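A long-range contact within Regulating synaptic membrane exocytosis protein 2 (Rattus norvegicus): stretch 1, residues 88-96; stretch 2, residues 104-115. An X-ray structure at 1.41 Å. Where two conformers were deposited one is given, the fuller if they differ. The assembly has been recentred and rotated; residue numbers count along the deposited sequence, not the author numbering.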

# COMPACT_ATOMS: atom_id res chain seq x y z
N MET A 88 -4.03 1.50 11.74
CA MET A 88 -3.80 0.51 10.69
C MET A 88 -3.67 1.17 9.35
O MET A 88 -4.18 2.27 9.14
CB MET A 88 -4.92 -0.53 10.63
CG MET A 88 -6.24 0.02 10.24
SD MET A 88 -7.51 -1.20 10.65
CE MET A 88 -8.96 -0.36 9.93
N LEU A 89 -2.95 0.52 8.46
CA LEU A 89 -2.84 0.98 7.09
C LEU A 89 -3.72 0.18 6.18
O LEU A 89 -3.59 -1.05 6.11
CB LEU A 89 -1.37 0.80 6.60
CG LEU A 89 -0.37 1.72 7.27
CD1 LEU A 89 1.05 1.18 6.98
CD2 LEU A 89 -0.44 3.14 6.73
N GLU A 90 -4.68 0.84 5.53
CA GLU A 90 -5.54 0.19 4.54
C GLU A 90 -4.99 0.49 3.16
O GLU A 90 -4.98 1.63 2.69
CB GLU A 90 -6.98 0.75 4.68
CG GLU A 90 -7.93 0.17 3.63
CD GLU A 90 -9.07 1.13 3.39
OE1 GLU A 90 -9.98 1.13 4.18
OE2 GLU A 90 -9.06 1.82 2.33
N ILE A 91 -4.44 -0.54 2.55
CA ILE A 91 -3.73 -0.44 1.27
C ILE A 91 -4.54 -1.16 0.22
O ILE A 91 -4.82 -2.33 0.36
CB ILE A 91 -2.32 -1.07 1.41
CG1 ILE A 91 -1.58 -0.32 2.53
CG2 ILE A 91 -1.58 -1.02 0.06
CD1 ILE A 91 -0.31 -1.14 3.06
N THR A 92 -4.99 -0.43 -0.80
CA THR A 92 -5.84 -1.01 -1.84
C THR A 92 -5.25 -0.75 -3.19
O THR A 92 -4.67 0.31 -3.45
CB THR A 92 -7.30 -0.48 -1.75
OG1 THR A 92 -7.32 0.95 -1.79
CG2 THR A 92 -7.94 -0.97 -0.45
N LEU A 93 -5.43 -1.74 -4.09
CA LEU A 93 -4.91 -1.65 -5.46
C LEU A 93 -6.13 -1.58 -6.39
O LEU A 93 -7.11 -2.28 -6.19
CB LEU A 93 -4.11 -2.93 -5.74
CG LEU A 93 -3.50 -2.95 -7.16
CD1 LEU A 93 -2.37 -1.94 -7.32
CD2 LEU A 93 -3.06 -4.35 -7.48
N TRP A 94 -5.99 -0.75 -7.44
CA TRP A 94 -7.09 -0.39 -8.35
C TRP A 94 -6.60 -0.40 -9.78
O TRP A 94 -5.46 -0.05 -10.04
CB TRP A 94 -7.62 1.02 -8.04
CG TRP A 94 -8.12 1.10 -6.66
CD1 TRP A 94 -7.37 1.47 -5.55
CD2 TRP A 94 -9.44 0.77 -6.16
NE1 TRP A 94 -8.14 1.37 -4.43
CE2 TRP A 94 -9.41 0.96 -4.75
CE3 TRP A 94 -10.66 0.32 -6.74
CZ2 TRP A 94 -10.52 0.72 -3.90
CZ3 TRP A 94 -11.78 0.12 -5.86
CH2 TRP A 94 -11.69 0.30 -4.49
N ASP A 95 -7.50 -0.79 -10.69
CA ASP A 95 -7.31 -0.68 -12.16
C ASP A 95 -8.08 0.53 -12.62
O ASP A 95 -9.34 0.52 -12.52
CB ASP A 95 -7.87 -1.95 -12.77
CG ASP A 95 -7.64 -2.06 -14.26
OD1 ASP A 95 -6.88 -1.27 -14.85
OD2 ASP A 95 -8.29 -2.91 -14.90
N GLN A 96 -7.37 1.62 -12.96
CA GLN A 96 -7.98 2.91 -13.34
C GLN A 96 -8.45 2.91 -14.81
O GLN A 96 -7.68 2.69 -15.73
CB GLN A 96 -6.97 4.06 -13.06
CG GLN A 96 -7.54 5.48 -13.23
CD GLN A 96 -6.66 6.57 -12.56
OE1 GLN A 96 -7.14 7.30 -11.66
NE2 GLN A 96 -5.45 6.74 -13.04
N SER A 104 -13.87 1.75 -12.68
CA SER A 104 -12.58 1.17 -12.24
C SER A 104 -12.77 -0.22 -11.61
O SER A 104 -13.91 -0.71 -11.52
CB SER A 104 -11.88 2.11 -11.28
OG SER A 104 -11.78 3.38 -11.91
N GLU A 105 -11.67 -0.90 -11.27
CA GLU A 105 -11.85 -2.20 -10.69
C GLU A 105 -10.96 -2.37 -9.47
O GLU A 105 -9.77 -2.10 -9.52
CB GLU A 105 -11.59 -3.33 -11.71
CG GLU A 105 -11.92 -4.69 -11.10
CD GLU A 105 -11.79 -5.87 -12.06
OE1 GLU A 105 -11.39 -5.67 -13.22
OE2 GLU A 105 -12.13 -7.01 -11.65
N PHE A 106 -11.53 -2.89 -8.41
CA PHE A 106 -10.83 -3.20 -7.19
C PHE A 106 -9.99 -4.43 -7.44
O PHE A 106 -10.49 -5.47 -7.93
CB PHE A 106 -11.88 -3.52 -6.13
CG PHE A 106 -11.30 -3.98 -4.83
CD1 PHE A 106 -10.47 -3.17 -4.04
CD2 PHE A 106 -11.60 -5.24 -4.34
CE1 PHE A 106 -10.01 -3.60 -2.80
CE2 PHE A 106 -11.10 -5.68 -3.10
CZ PHE A 106 -10.31 -4.82 -2.33
N LEU A 107 -8.69 -4.34 -7.10
CA LEU A 107 -7.77 -5.48 -7.32
C LEU A 107 -7.24 -6.06 -6.01
O LEU A 107 -6.34 -6.88 -6.01
CB LEU A 107 -6.59 -5.10 -8.20
CG LEU A 107 -6.92 -4.69 -9.64
CD1 LEU A 107 -5.64 -4.23 -10.40
CD2 LEU A 107 -7.63 -5.82 -10.36
N GLY A 108 -7.72 -5.58 -4.86
CA GLY A 108 -7.35 -6.23 -3.62
C GLY A 108 -6.88 -5.28 -2.55
O GLY A 108 -6.62 -4.11 -2.81
N GLU A 109 -6.84 -5.81 -1.33
CA GLU A 109 -6.57 -5.01 -0.15
C GLU A 109 -5.54 -5.71 0.70
O GLU A 109 -5.57 -6.96 0.82
CB GLU A 109 -7.90 -4.83 0.68
CG GLU A 109 -7.68 -4.06 2.01
CD GLU A 109 -8.93 -3.69 2.68
OE1 GLU A 109 -9.92 -3.58 1.99
OE2 GLU A 109 -8.85 -3.50 3.88
N ILE A 110 -4.65 -4.94 1.28
CA ILE A 110 -3.77 -5.40 2.35
C ILE A 110 -4.03 -4.47 3.54
O ILE A 110 -4.00 -3.26 3.41
CB ILE A 110 -2.30 -5.25 1.87
CG1 ILE A 110 -2.05 -6.20 0.69
CG2 ILE A 110 -1.29 -5.45 3.01
CD1 ILE A 110 -0.98 -5.65 -0.23
N LEU A 111 -4.32 -5.01 4.69
CA LEU A 111 -4.69 -4.21 5.90
C LEU A 111 -3.64 -4.53 6.96
O LEU A 111 -3.58 -5.69 7.43
CB LEU A 111 -6.11 -4.57 6.38
CG LEU A 111 -6.65 -3.70 7.47
CD1 LEU A 111 -6.81 -2.23 7.00
CD2 LEU A 111 -8.05 -4.28 7.85
N ILE A 112 -2.82 -3.55 7.31
CA ILE A 112 -1.68 -3.82 8.22
C ILE A 112 -1.94 -3.12 9.52
O ILE A 112 -1.93 -1.89 9.59
CB ILE A 112 -0.36 -3.34 7.57
CG1 ILE A 112 -0.07 -4.12 6.29
CG2 ILE A 112 0.83 -3.50 8.59
CD1 ILE A 112 1.18 -3.64 5.58
N GLU A 113 -2.14 -3.86 10.58
CA GLU A 113 -2.23 -3.32 11.95
C GLU A 113 -0.85 -2.81 12.39
O GLU A 113 0.13 -3.59 12.30
CB GLU A 113 -2.72 -4.39 12.94
CG GLU A 113 -4.18 -4.76 12.67
CD GLU A 113 -5.15 -3.76 13.20
OE1 GLU A 113 -4.80 -2.75 13.83
OE2 GLU A 113 -6.34 -4.00 12.95
N LEU A 114 -0.75 -1.56 12.83
CA LEU A 114 0.57 -1.04 13.21
C LEU A 114 1.23 -1.83 14.32
O LEU A 114 2.46 -1.97 14.29
CB LEU A 114 0.52 0.44 13.58
CG LEU A 114 0.82 1.41 12.43
CD1 LEU A 114 2.31 1.22 12.06
CD2 LEU A 114 -0.09 1.19 11.24
N GLU A 115 0.45 -2.34 15.29
CA GLU A 115 1.06 -2.91 16.49
C GLU A 115 1.92 -4.11 16.16
O GLU A 115 2.82 -4.39 16.95
CB GLU A 115 -0.06 -3.32 17.46
CG GLU A 115 0.41 -3.91 18.80
CD GLU A 115 1.01 -2.90 19.78
OE1 GLU A 115 1.23 -1.69 19.48
OE2 GLU A 115 1.26 -3.33 20.95

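What holds the two stretches side by side? They are neighbouring antiparallel strands, 88-95 and 105-113, whose directions differ by 172°. Paired backbone hydrogen bonds recur at every second residue: Leu89 N to Ile112 O and Ile112 N to Leu89 O are both 2.9 Å, and Ile91 N to Ile110 O is 2.9 Å with Ile110 N to Ile91 O at 2.8 Å. The last rung joins Asp95 N to Glu105 O at 2.9 Å and Glu105 N to Asp95 O at 3.0 Å. Between rungs, CA hydrogens face carbonyls, as where Glu109 CA lies 3.2 Å from Ile91 O.

Where does the regular ladder break step? At Leu93, which bonds to two successive residues: its N reaches Gly108 O at 2.9 Å, while its O accepts from Leu107 N at 2.8 Å. One strand thus spends an extra residue here, a bulge. Leu107, with a psi of 5°, turns its CA-to-CB bond toward the opposing strand, and its CB meets Leu93 CD2 at 3.7 Å. Gly108 follows with a phi of 132°, angles at which a CB would be jammed against the carbonyl O of Leu107; glycine fits because it has none.

How do the buried side chains fit together? Leu89, Ile91, Ile110 and Ile112 share one face of the sheet. Ile91 sits directly across from Ile110, CB to CB 4.2 Å, and also reaches diagonally, its CD1 lying 3.8 Å from Ile112 CD1. Leu114, just past the strand, swings its end back so that CD2 comes within 4.0 Å of Leu89 CG. Farther along, Leu107 CD1 approaches Asp95 CB at 4.0 Å; the Asp95 carboxylate is hydrogen-bonded elsewhere in the structure.

What fills the hollows on the other face? The Trp94 ring leans over the neighbouring strand, its CZ3 3.7 Å from Phe106 CB, with Phe106 CD1 over one ring face. The two aromatic groups meet obliquely, planes at 58°. Trp94 NE1 donates to Thr92 OG1 at 2.8 Å, tying the indole to its own strand, while Thr92 CG2 sits at the edge of the Phe106 ring, 4.1 Å from CE1. At the far end, Leu111 curls inward so that its CD1 lies 3.8 Å from Glu90 CB and 3.9 Å from Met88 SD, a greasy patch among the acidic side chains of this face.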